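Local coordinates for protein sensor histidine kinase (Rhodopseudomonas palustris, PDB 3VA9) that probably senses a signal through this four-helix-bundle sensor domain and passes it to a kinase that phosphorylates a histidine at the expense of ATP, at residues 22-27 against 131-136; 26-31 against 124-129; 33-38 against 89-94; 51-56 against 93-98. All coordinates share one frame; numbering follows the deposited sequence.

Interaction 1: residues 22-27 against 131-136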
loop_
_atom_site.group_PDB
_atom_site.type_symbol
_atom_site.label_atom_id
_atom_site.label_comp_id
_atom_site.label_asym_id
_atom_site.label_seq_id
_atom_site.Cartn_x
_atom_site.Cartn_y
_atom_site.Cartn_z
ATOM N N LEU A 22 -3.300 8.095 12.627
ATOM C CA LEU A 22 -1.864 8.090 12.382
ATOM C C LEU A 22 -1.507 6.841 11.599
ATOM O O LEU A 22 -0.828 6.906 10.571
ATOM C CB LEU A 22 -1.094 8.093 13.702
ATOM C CG LEU A 22 -1.102 9.390 14.512
ATOM C CD1 LEU A 22 -0.404 9.190 15.858
ATOM C CD2 LEU A 22 -0.450 10.512 13.715
ATOM N N ALA A 23 -1.980 5.701 12.096
ATOM C CA ALA A 23 -1.698 4.405 11.490
ATOM C C ALA A 23 -2.178 4.327 10.039
ATOM O O ALA A 23 -1.530 3.712 9.201
ATOM C CB ALA A 23 -2.316 3.286 12.323
ATOM N N ILE A 24 -3.316 4.954 9.755
ATOM C CA ILE A 24 -3.895 4.952 8.414
ATOM C C ILE A 24 -3.054 5.777 7.444
ATOM O O ILE A 24 -2.885 5.412 6.282
ATOM C CB ILE A 24 -5.337 5.499 8.436
ATOM C CG1 ILE A 24 -6.272 4.494 9.110
ATOM C CG2 ILE A 24 -5.820 5.810 7.030
ATOM C CD1 ILE A 24 -7.664 5.025 9.324
ATOM N N SER A 25 -2.531 6.895 7.936
ATOM C CA SER A 25 -1.695 7.777 7.137
ATOM C C SER A 25 -0.336 7.142 6.876
ATOM O O SER A 25 0.259 7.330 5.822
ATOM C CB SER A 25 -1.526 9.118 7.853
ATOM O OG SER A 25 -0.299 9.725 7.505
ATOM N N ALA A 26 0.150 6.384 7.851
ATOM C CA ALA A 26 1.409 5.675 7.712
ATOM C C ALA A 26 1.305 4.548 6.683
ATOM O O ALA A 26 2.303 4.151 6.076
ATOM C CB ALA A 26 1.863 5.138 9.067
ATOM N N ILE A 27 0.096 4.036 6.481
ATOM C CA ILE A 27 -0.129 2.993 5.480
ATOM C C ILE A 27 -0.121 3.559 4.059
ATOM O O ILE A 27 0.490 2.993 3.154
ATOM C CB ILE A 27 -1.433 2.218 5.759
ATOM C CG1 ILE A 27 -1.225 1.291 6.958
ATOM C CG2 ILE A 27 -1.860 1.418 4.532
ATOM C CD1 ILE A 27 -2.485 0.694 7.487
ATOM N N VAL A 131 -12.302 5.666 3.321
ATOM C CA VAL A 131 -13.412 5.019 4.012
ATOM C C VAL A 131 -13.060 4.753 5.474
ATOM O O VAL A 131 -13.861 5.017 6.372
ATOM C CB VAL A 131 -13.814 3.696 3.334
ATOM C CG1 VAL A 131 -14.711 2.885 4.249
ATOM C CG2 VAL A 131 -14.499 3.967 2.004
ATOM N N LEU A 132 -11.856 4.231 5.702
ATOM C CA LEU A 132 -11.369 3.999 7.057
ATOM C C LEU A 132 -11.220 5.305 7.849
ATOM O O LEU A 132 -11.640 5.392 9.009
ATOM C CB LEU A 132 -10.037 3.249 7.022
ATOM C CG LEU A 132 -10.111 1.738 6.794
ATOM C CD1 LEU A 132 -8.746 1.169 6.449
ATOM C CD2 LEU A 132 -10.698 1.036 8.015
ATOM N N THR A 133 -10.622 6.312 7.212
ATOM C CA THR A 133 -10.394 7.612 7.837
ATOM C C THR A 133 -11.706 8.299 8.217
ATOM O O THR A 133 -11.893 8.712 9.365
ATOM C CB THR A 133 -9.586 8.544 6.917
ATOM O OG1 THR A 133 -8.292 7.978 6.678
ATOM C CG2 THR A 133 -9.416 9.911 7.561
ATOM N N ARG A 134 -12.609 8.424 7.250
ATOM C CA ARG A 134 -13.925 8.999 7.505
ATOM C C ARG A 134 -14.664 8.245 8.608
ATOM O O ARG A 134 -15.290 8.857 9.470
ATOM C CB ARG A 134 -14.763 9.050 6.222
ATOM C CG ARG A 134 -14.393 10.206 5.298
ATOM C CD ARG A 134 -15.302 10.286 4.078
ATOM N NE ARG A 134 -14.817 9.467 2.970
ATOM C CZ ARG A 134 -15.284 8.259 2.671
ATOM N NH1 ARG A 134 -16.258 7.724 3.397
ATOM N NH2 ARG A 134 -14.780 7.585 1.644
ATOM N N ALA A 135 -14.576 6.919 8.585
ATOM C CA ALA A 135 -15.234 6.091 9.592
ATOM C C ALA A 135 -14.698 6.362 10.998
ATOM O O ALA A 135 -15.468 6.422 11.953
ATOM C CB ALA A 135 -15.102 4.616 9.244
ATOM N N GLU A 136 -13.385 6.521 11.126
ATOM C CA GLU A 136 -12.783 6.823 12.422
ATOM C C GLU A 136 -13.136 8.235 12.873
ATOM O O GLU A 136 -13.343 8.481 14.063
ATOM C CB GLU A 136 -11.265 6.653 12.373
ATOM C CG GLU A 136 -10.796 5.213 12.463
ATOM C CD GLU A 136 -11.023 4.609 13.832
ATOM O OE1 GLU A 136 -10.834 5.326 14.837
ATOM O OE2 GLU A 136 -11.386 3.415 13.906
#
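Segments 22-27 and 131-136 meet through I24 and a group formed by L132, T133 and E136; the axes of the two short segments approach to 10.2 Å and run nearly antiparallel, at 168°. The backbones come nearest at I24 and T133, whose CA atoms lie 7.0 Å apart. The contacts show a single isoleucine on one helix facing about one turn of the other. Its two branches divide the work. CG1 stands beside the backbone N (chi1 -71°) and continues extended, which carries CD1 across to the opposite helix, where it lies 3.8 Å from CB of L132 and, more loosely, 4.4 Å from CG of E136. The other branch, the methyl CG2, sits opposite the backbone N and comes to 3.3 Å from OG1 of T133. That hydroxyl takes no bond from I24. It is hydrogen-bonded to the carbonyl oxygen of L129 one turn earlier in its own helix, so it already has a polar partner, and its contact with CG2 of I24 is plain van der Waals. E136 behaves in the same divided way: its methylene part borders I24, while OE2 is held by the amide NE2 of Q77. A beta-branched isoleucine suits the place because its two arms part close to the backbone, CD1 going to L132 and E136 while CG2 goes to T133. L132 also packs on H80 and L84 of helix 75-101; I27, on the same helix as I24, faces helix 47-70. Such near-antiparallel packing of buried aliphatic side chains is characteristic of the four-helix bundle, here the CHASE3-family sensor domain of a histidine kinase.

Interaction 2: residues 26-31 against 124-129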
loop_
_atom_site.group_PDB
_atom_site.type_symbol
_atom_site.label_atom_id
_atom_site.label_comp_id
_atom_site.label_asym_id
_atom_site.label_seq_id
_atom_site.Cartn_x
_atom_site.Cartn_y
_atom_site.Cartn_z
ATOM N N ALA A 26 0.150 6.384 7.851
ATOM C CA ALA A 26 1.409 5.675 7.712
ATOM C C ALA A 26 1.305 4.548 6.683
ATOM O O ALA A 26 2.303 4.151 6.076
ATOM C CB ALA A 26 1.863 5.138 9.067
ATOM N N ILE A 27 0.096 4.036 6.481
ATOM C CA ILE A 27 -0.129 2.993 5.480
ATOM C C ILE A 27 -0.121 3.559 4.059
ATOM O O ILE A 27 0.490 2.993 3.154
ATOM C CB ILE A 27 -1.433 2.218 5.759
ATOM C CG1 ILE A 27 -1.225 1.291 6.958
ATOM C CG2 ILE A 27 -1.860 1.418 4.532
ATOM C CD1 ILE A 27 -2.485 0.694 7.487
ATOM N N GLN A 28 -0.811 4.677 3.878
ATOM C CA GLN A 28 -0.750 5.444 2.640
ATOM C C GLN A 28 0.705 5.755 2.276
ATOM O O GLN A 28 1.138 5.502 1.157
ATOM C CB GLN A 28 -1.545 6.737 2.815
ATOM C CG GLN A 28 -1.290 7.804 1.775
ATOM C CD GLN A 28 -1.890 9.141 2.182
ATOM O OE1 GLN A 28 -1.238 9.959 2.844
ATOM N NE2 GLN A 28 -3.144 9.365 1.799
ATOM N N GLN A 29 1.455 6.291 3.238
ATOM C CA GLN A 29 2.876 6.576 3.051
ATOM C C GLN A 29 3.656 5.376 2.512
ATOM O O GLN A 29 4.357 5.488 1.500
ATOM C CB GLN A 29 3.511 7.057 4.360
ATOM C CG GLN A 29 5.024 7.261 4.279
ATOM C CD GLN A 29 5.642 7.680 5.607
ATOM O OE1 GLN A 29 4.947 7.808 6.616
ATOM N NE2 GLN A 29 6.956 7.897 5.609
ATOM N N ALA A 30 3.531 4.235 3.191
ATOM C CA ALA A 30 4.277 3.026 2.831
ATOM C C ALA A 30 3.951 2.523 1.426
ATOM O O ALA A 30 4.834 2.055 0.711
ATOM C CB ALA A 30 4.047 1.924 3.858
ATOM N N VAL A 31 2.684 2.615 1.035
ATOM C CA VAL A 31 2.270 2.235 -0.318
ATOM C C VAL A 31 2.929 3.128 -1.383
ATOM O O VAL A 31 3.424 2.635 -2.394
ATOM C CB VAL A 31 0.736 2.293 -0.469
ATOM C CG1 VAL A 31 0.333 2.201 -1.928
ATOM C CG2 VAL A 31 0.085 1.180 0.338
ATOM N N ARG A 124 -8.021 2.881 -6.045
ATOM C CA ARG A 124 -8.905 2.069 -5.217
ATOM C C ARG A 124 -8.411 1.998 -3.773
ATOM O O ARG A 124 -9.206 2.037 -2.832
ATOM C CB ARG A 124 -9.084 0.676 -5.823
ATOM C CG ARG A 124 -9.956 0.668 -7.075
ATOM C CD ARG A 124 -9.735 -0.573 -7.915
ATOM N NE ARG A 124 -10.302 -1.775 -7.314
ATOM C CZ ARG A 124 -10.108 -3.002 -7.789
ATOM N NH1 ARG A 124 -9.340 -3.182 -8.857
ATOM N NH2 ARG A 124 -10.664 -4.048 -7.192
ATOM N N ILE A 125 -7.096 1.923 -3.599
ATOM C CA ILE A 125 -6.526 1.942 -2.260
ATOM C C ILE A 125 -6.785 3.274 -1.552
ATOM O O ILE A 125 -7.181 3.290 -0.386
ATOM C CB ILE A 125 -5.028 1.634 -2.273
ATOM C CG1 ILE A 125 -4.804 0.149 -2.564
ATOM C CG2 ILE A 125 -4.402 2.006 -0.937
ATOM C CD1 ILE A 125 -3.439 -0.153 -3.142
ATOM N N GLU A 126 -6.579 4.384 -2.257
ATOM C CA GLU A 126 -6.823 5.712 -1.681
ATOM C C GLU A 126 -8.272 5.860 -1.232
ATOM O O GLU A 126 -8.546 6.381 -0.155
ATOM C CB GLU A 126 -6.448 6.831 -2.660
ATOM C CG GLU A 126 -4.947 6.964 -2.907
ATOM C CD GLU A 126 -4.129 6.931 -1.621
ATOM O OE1 GLU A 126 -4.493 7.640 -0.657
ATOM O OE2 GLU A 126 -3.116 6.198 -1.575
ATOM N N THR A 127 -9.192 5.392 -2.064
ATOM C CA THR A 127 -10.601 5.325 -1.698
ATOM C C THR A 127 -10.796 4.461 -0.448
ATOM O O THR A 127 -11.548 4.818 0.467
ATOM C CB THR A 127 -11.430 4.731 -2.854
ATOM O OG1 THR A 127 -11.251 5.530 -4.029
ATOM C CG2 THR A 127 -12.915 4.660 -2.493
ATOM N N SER A 128 -10.116 3.318 -0.425
ATOM C CA SER A 128 -10.188 2.387 0.694
ATOM C C SER A 128 -9.690 3.031 1.989
ATOM O O SER A 128 -10.287 2.856 3.053
ATOM C CB SER A 128 -9.372 1.135 0.384
ATOM O OG SER A 128 -9.619 0.121 1.330
ATOM N N LEU A 129 -8.597 3.781 1.894
ATOM C CA LEU A 129 -8.050 4.467 3.059
ATOM C C LEU A 129 -8.970 5.596 3.553
ATOM O O LEU A 129 -9.092 5.818 4.756
ATOM C CB LEU A 129 -6.629 4.969 2.779
ATOM C CG LEU A 129 -5.559 3.869 2.743
ATOM C CD1 LEU A 129 -4.266 4.397 2.184
ATOM C CD2 LEU A 129 -5.340 3.275 4.130
#
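L129 reaches across to both I27 and Q28 with its two methyls. CD1 lies 3.6 Å from CB of Q28, close against the start of that side chain, and CD2 rests 4.0 Å from CG2 of I27. Beside this apolar contact runs a polar one: NE2 of Q28 donates to OE1 of E126 at 3.3 Å, a long but fairly straight bond with 157° at the hydrogen. The amide arrives on the syn side of the carboxylate oxygen and somewhat out of its plane, and the two flat groups are turned 38° against each other. The side chains themselves cross at about a right angle. CG of Q28 is anti to its backbone N (chi1 165°) and the chain stays extended, whereas E126 bends at its second torsion, a fold that brings its carboxylate back toward the neighbouring helix.

Behind this first shell stands the antiparallel pairing of the helices, with the axes of the two short segments 10.8 Å apart at closest approach and CA atoms of Q28 and L129 facing each other at 7.4 Å. L84 of helix 75-101 packs on L129, while L60, L64 and L67 of helix 47-70 border I27, so the aliphatic part is enclosed by the other two long helices. Leucine suits the buried side because its fork touches two successive residues; glutamine and glutamate suit the less buried flank because their flexible arms can meet there. The chemistry is thus two-layered: dispersion contacts hold the interior, and one amide-to-carboxylate hydrogen bond, the glutamate probably charged and the bond probably modest in strength given its length, ties the helices at the margin.

Interaction 3: residues 33-38 against 89-94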
loop_
_atom_site.group_PDB
_atom_site.type_symbol
_atom_site.label_atom_id
_atom_site.label_comp_id
_atom_site.label_asym_id
_atom_site.label_seq_id
_atom_site.Cartn_x
_atom_site.Cartn_y
_atom_site.Cartn_z
ATOM N N GLU A 33 5.689 4.905 -0.923
ATOM C CA GLU A 33 7.118 4.635 -0.830
ATOM C C GLU A 33 7.530 3.362 -1.585
ATOM O O GLU A 33 8.594 3.325 -2.194
ATOM C CB GLU A 33 7.555 4.585 0.636
ATOM C CG GLU A 33 9.061 4.575 0.830
ATOM C CD GLU A 33 9.743 5.787 0.208
ATOM O OE1 GLU A 33 9.349 6.927 0.535
ATOM O OE2 GLU A 33 10.678 5.602 -0.603
ATOM N N ALA A 34 6.685 2.331 -1.563
ATOM C CA ALA A 34 6.967 1.099 -2.306
ATOM C C ALA A 34 6.938 1.359 -3.811
ATOM O O ALA A 34 7.808 0.905 -4.557
ATOM C CB ALA A 34 5.960 0.003 -1.935
ATOM N N GLU A 35 5.922 2.095 -4.248
ATOM C CA GLU A 35 5.797 2.454 -5.653
ATOM C C GLU A 35 6.952 3.338 -6.132
ATOM O O GLU A 35 7.616 3.031 -7.120
ATOM C CB GLU A 35 4.465 3.162 -5.901
ATOM C CG GLU A 35 4.186 3.421 -7.366
ATOM C CD GLU A 35 2.966 4.284 -7.555
ATOM O OE1 GLU A 35 1.869 3.714 -7.694
ATOM O OE2 GLU A 35 3.103 5.529 -7.549
ATOM N N THR A 36 7.203 4.432 -5.424
ATOM C CA THR A 36 8.260 5.337 -5.842
ATOM C C THR A 36 9.633 4.642 -5.825
ATOM O O THR A 36 10.473 4.891 -6.690
ATOM C CB THR A 36 8.277 6.635 -5.001
ATOM O OG1 THR A 36 8.941 7.666 -5.739
ATOM C CG2 THR A 36 9.002 6.422 -3.668
ATOM N N SER A 37 9.850 3.751 -4.862
ATOM C CA SER A 37 11.131 3.051 -4.769
ATOM C C SER A 37 11.310 2.076 -5.928
ATOM O O SER A 37 12.384 1.987 -6.508
ATOM C CB SER A 37 11.265 2.326 -3.431
ATOM O OG SER A 37 11.320 3.268 -2.387
ATOM N N GLU A 38 10.247 1.358 -6.263
ATOM C CA GLU A 38 10.271 0.451 -7.402
ATOM C C GLU A 38 10.564 1.206 -8.701
ATOM O O GLU A 38 11.377 0.773 -9.510
ATOM C CB GLU A 38 8.957 -0.333 -7.485
ATOM C CG GLU A 38 8.725 -1.036 -8.806
ATOM C CD GLU A 38 7.934 -0.183 -9.774
ATOM O OE1 GLU A 38 6.741 0.045 -9.504
ATOM O OE2 GLU A 38 8.501 0.264 -10.797
ATOM N N ASP A 89 -2.471 -6.134 -1.104
ATOM C CA ASP A 89 -1.848 -7.387 -1.542
ATOM C C ASP A 89 -1.774 -7.512 -3.079
ATOM O O ASP A 89 -0.748 -7.912 -3.634
ATOM C CB ASP A 89 -2.562 -8.611 -0.935
ATOM C CG ASP A 89 -2.102 -8.933 0.496
ATOM O OD1 ASP A 89 -1.335 -8.148 1.100
ATOM O OD2 ASP A 89 -2.519 -9.988 1.021
ATOM N N MET A 90 -2.858 -7.176 -3.769
ATOM C CA MET A 90 -2.838 -7.189 -5.229
ATOM C C MET A 90 -1.845 -6.155 -5.782
ATOM O O MET A 90 -1.147 -6.417 -6.747
ATOM C CB MET A 90 -4.237 -6.935 -5.796
ATOM C CG MET A 90 -5.302 -7.934 -5.331
ATOM S SD MET A 90 -6.974 -7.456 -5.842
ATOM C CE MET A 90 -6.747 -7.410 -7.612
ATOM N N ARG A 91 -1.795 -4.981 -5.165
ATOM C CA ARG A 91 -0.900 -3.917 -5.619
ATOM C C ARG A 91 0.562 -4.308 -5.410
ATOM O O ARG A 91 1.384 -4.184 -6.320
ATOM C CB ARG A 91 -1.208 -2.597 -4.902
ATOM C CG ARG A 91 -0.352 -1.418 -5.380
ATOM C CD ARG A 91 -0.351 -1.317 -6.917
ATOM N NE ARG A 91 0.280 -0.083 -7.386
ATOM C CZ ARG A 91 0.737 0.110 -8.618
ATOM N NH1 ARG A 91 0.633 -0.851 -9.522
ATOM N NH2 ARG A 91 1.297 1.271 -8.948
ATOM N N MET A 92 0.882 -4.790 -4.212
ATOM C CA MET A 92 2.236 -5.276 -3.930
ATOM C C MET A 92 2.683 -6.395 -4.871
ATOM O O MET A 92 3.842 -6.455 -5.255
ATOM C CB MET A 92 2.375 -5.723 -2.470
ATOM C CG MET A 92 2.275 -4.571 -1.460
ATOM S SD MET A 92 3.468 -3.230 -1.729
ATOM C CE MET A 92 2.381 -1.911 -2.267
ATOM N N ALA A 93 1.765 -7.280 -5.250
ATOM C CA ALA A 93 2.101 -8.345 -6.191
ATOM C C ALA A 93 2.416 -7.755 -7.556
ATOM O O ALA A 93 3.280 -8.251 -8.264
ATOM C CB ALA A 93 0.969 -9.373 -6.296
ATOM N N GLN A 94 1.711 -6.690 -7.927
ATOM C CA GLN A 94 2.020 -5.978 -9.169
ATOM C C GLN A 94 3.438 -5.373 -9.175
ATOM O O GLN A 94 4.220 -5.627 -10.085
ATOM C CB GLN A 94 0.978 -4.884 -9.452
ATOM C CG GLN A 94 -0.417 -5.405 -9.740
ATOM C CD GLN A 94 -1.326 -4.317 -10.297
ATOM O OE1 GLN A 94 -1.241 -3.154 -9.901
ATOM N NE2 GLN A 94 -2.193 -4.694 -11.224
#
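R91 reaches from helix 75-101 to E35 on helix 18-44 and closes a salt bridge, NH2 to OE1 at 2.8 Å with 153° at the hydrogen. The oxygen lies in the guanidinium plane, at its edge, but the carboxylate receives the donor on its anti side and stands nearly perpendicular, the two planes being 82° apart. A bend at the second torsion of R91 (chi2 49°) turns its guanidinium so that it reaches both E35 and Q94: NH1 donates a hydrogen bond to OE1 of Q94 at 3.0 Å. Two acceptors thus restrain the rotation of the group. At the other end of the Q94 amide, NE2 makes a weak hydrogen bond to the carbonyl oxygen of A116. The other carboxylate oxygen of E35 makes a long, weak ion pair with R39. In the first helix, the carbonyl oxygen of E33 accepts hydrogen bonds from both N and OG of S37, the hydroxyl at 2.7 Å; the two donors come from opposite faces of the carbonyl plane. Next to the charged pair, CB of A34 touches the terminal methyl CE of M92 at 4.1 Å, small alanine matched with flexible methionine. Apolar contact inside and an interhelical salt bridge at the less buried margin are familiar features of helical bundles, here that of the CHASE3 sensor domain.

Interaction 4: residues 51-56 against 93-98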
loop_
_atom_site.group_PDB
_atom_site.type_symbol
_atom_site.label_atom_id
_atom_site.label_comp_id
_atom_site.label_asym_id
_atom_site.label_seq_id
_atom_site.Cartn_x
_atom_site.Cartn_y
_atom_site.Cartn_z
ATOM N N ASP A 51 16.149 -1.836 -2.036
ATOM C CA ASP A 51 16.098 -1.953 -0.580
ATOM C C ASP A 51 14.931 -1.138 -0.008
ATOM O O ASP A 51 14.180 -1.621 0.846
ATOM C CB ASP A 51 17.422 -1.505 0.043
ATOM C CG ASP A 51 18.579 -2.444 -0.297
ATOM O OD1 ASP A 51 18.310 -3.564 -0.771
ATOM O OD2 ASP A 51 19.754 -2.057 -0.096
ATOM N N SER A 52 14.776 0.092 -0.496
ATOM C CA SER A 52 13.670 0.946 -0.077
ATOM C C SER A 52 12.306 0.347 -0.410
ATOM O O SER A 52 11.368 0.460 0.375
ATOM C CB SER A 52 13.806 2.344 -0.687
ATOM O OG SER A 52 14.865 3.034 -0.047
ATOM N N TYR A 53 12.189 -0.286 -1.574
ATOM C CA TYR A 53 10.950 -0.969 -1.921
ATOM C C TYR A 53 10.688 -2.074 -0.907
ATOM O O TYR A 53 9.590 -2.176 -0.368
ATOM C CB TYR A 53 10.998 -1.550 -3.345
ATOM C CG TYR A 53 9.950 -2.621 -3.581
ATOM C CD1 TYR A 53 8.636 -2.280 -3.876
ATOM C CD2 TYR A 53 10.268 -3.969 -3.475
ATOM C CE1 TYR A 53 7.674 -3.244 -4.069
ATOM C CE2 TYR A 53 9.308 -4.949 -3.669
ATOM C CZ TYR A 53 8.016 -4.578 -3.961
ATOM O OH TYR A 53 7.061 -5.544 -4.154
ATOM N N ILE A 54 11.704 -2.897 -0.649
ATOM C CA ILE A 54 11.600 -3.977 0.342
ATOM C C ILE A 54 11.210 -3.446 1.724
ATOM O O ILE A 54 10.318 -3.987 2.375
ATOM C CB ILE A 54 12.913 -4.794 0.440
ATOM C CG1 ILE A 54 13.091 -5.664 -0.806
ATOM C CG2 ILE A 54 12.939 -5.671 1.704
ATOM C CD1 ILE A 54 14.488 -6.181 -0.971
ATOM N N ARG A 55 11.865 -2.368 2.151
ATOM C CA ARG A 55 11.552 -1.743 3.434
ATOM C C ARG A 55 10.099 -1.257 3.506
ATOM O O ARG A 55 9.393 -1.522 4.484
ATOM C CB ARG A 55 12.514 -0.589 3.731
ATOM C CG ARG A 55 12.291 0.029 5.099
ATOM C CD ARG A 55 13.150 1.258 5.351
ATOM N NE ARG A 55 12.998 1.700 6.736
ATOM C CZ ARG A 55 13.475 2.838 7.234
ATOM N NH1 ARG A 55 14.148 3.685 6.464
ATOM N NH2 ARG A 55 13.274 3.132 8.511
ATOM N N ALA A 56 9.655 -0.550 2.472
ATOM C CA ALA A 56 8.285 -0.061 2.432
ATOM C C ALA A 56 7.282 -1.225 2.402
ATOM O O ALA A 56 6.266 -1.199 3.093
ATOM C CB ALA A 56 8.083 0.868 1.232
ATOM N N ALA A 93 1.765 -7.280 -5.250
ATOM C CA ALA A 93 2.101 -8.345 -6.191
ATOM C C ALA A 93 2.416 -7.755 -7.556
ATOM O O ALA A 93 3.280 -8.251 -8.264
ATOM C CB ALA A 93 0.969 -9.373 -6.296
ATOM N N GLN A 94 1.711 -6.690 -7.927
ATOM C CA GLN A 94 2.020 -5.978 -9.169
ATOM C C GLN A 94 3.438 -5.373 -9.175
ATOM O O GLN A 94 4.220 -5.627 -10.085
ATOM C CB GLN A 94 0.978 -4.884 -9.452
ATOM C CG GLN A 94 -0.417 -5.405 -9.740
ATOM C CD GLN A 94 -1.326 -4.317 -10.297
ATOM O OE1 GLN A 94 -1.241 -3.154 -9.901
ATOM N NE2 GLN A 94 -2.193 -4.694 -11.224
ATOM N N LEU A 95 3.743 -4.554 -8.171
ATOM C CA LEU A 95 5.056 -3.914 -8.033
ATOM C C LEU A 95 6.202 -4.926 -7.940
ATOM O O LEU A 95 7.251 -4.751 -8.563
ATOM C CB LEU A 95 5.078 -3.031 -6.779
ATOM C CG LEU A 95 4.060 -1.896 -6.682
ATOM C CD1 LEU A 95 4.244 -1.116 -5.377
ATOM C CD2 LEU A 95 4.156 -0.957 -7.905
ATOM N N GLY A 96 5.991 -5.980 -7.153
ATOM C CA GLY A 96 6.994 -7.019 -6.958
ATOM C C GLY A 96 7.353 -7.712 -8.260
ATOM O O GLY A 96 8.497 -8.115 -8.464
ATOM N N ARG A 97 6.377 -7.849 -9.151
ATOM C CA ARG A 97 6.624 -8.478 -10.450
ATOM C C ARG A 97 7.479 -7.557 -11.323
ATOM O O ARG A 97 8.394 -8.008 -12.008
ATOM C CB ARG A 97 5.295 -8.814 -11.139
ATOM C CG ARG A 97 5.402 -9.413 -12.543
ATOM C CD ARG A 97 6.253 -10.688 -12.578
ATOM N NE ARG A 97 6.073 -11.519 -11.392
ATOM C CZ ARG A 97 6.975 -12.400 -10.959
ATOM N NH1 ARG A 97 8.111 -12.563 -11.623
ATOM N NH2 ARG A 97 6.747 -13.113 -9.860
ATOM N N VAL A 98 7.167 -6.264 -11.290
ATOM C CA VAL A 98 7.922 -5.261 -12.022
ATOM C C VAL A 98 9.359 -5.173 -11.501
ATOM O O VAL A 98 10.303 -5.075 -12.279
ATOM C CB VAL A 98 7.289 -3.876 -11.867
ATOM C CG1 VAL A 98 8.186 -2.821 -12.495
ATOM C CG2 VAL A 98 5.884 -3.850 -12.472
#
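L95 is the first residue of segment 93-98 to meet Y53 of helix 47-70: its CB lies 3.8 Å from CE1 of the tyrosine ring, approached obliquely. The rest of the leucine turns toward helix 18-44, where it packs on E38, so the residue serves two neighbours. G96 comes next, and the phenol reaches the backbone itself, with OH 3.2 Å from the CA. Glycine suits the place because any beta carbon here would stand about 3.1 Å from that oxygen, a tight fit. The hydroxyl is just as near to N of G96, also 3.2 Å, but the angle is poor and the pair is not a hydrogen bond. The tyrosine gets to the glycine because its CG is anti to the backbone N (chi1 162°), which aims the long axis of the side chain across to helix 75-101. A broad, rigid ring spans the gap where the CA atoms of Y53 and G96 are still 8.8 Å apart. The contact across these segments therefore rests on van der Waals fit between an aromatic side chain, the CB of L95 and the CA of a single glycine, without polar bonding between the two helices.

In the fold
Interactions 1 and 2 follow one another along the same antiparallel pair, helices 18-44 and 121-142, with centres 8 Å apart; they share A26 and I27, and CG2 of I24 packs against CD2 of L129 at 3.9 Å. Interactions 3 and 4 lie farther along, 5 Å apart between centres, and join helix 75-101 to helices 18-44 and 47-70; CB of S52 comes to 3.2 Å from OG of S37. Interaction 2 touches both: CD1 of I125 rests 3.7 Å from CB of R91, and O of A30 lies 3.5 Å from CB of A56. Interactions 1 and 4, about 22 Å apart between centres, lie on opposite sides of the chain's centre. Interactions 1, 2 and the pair 3 and 4 thus succeed one another along the bundle.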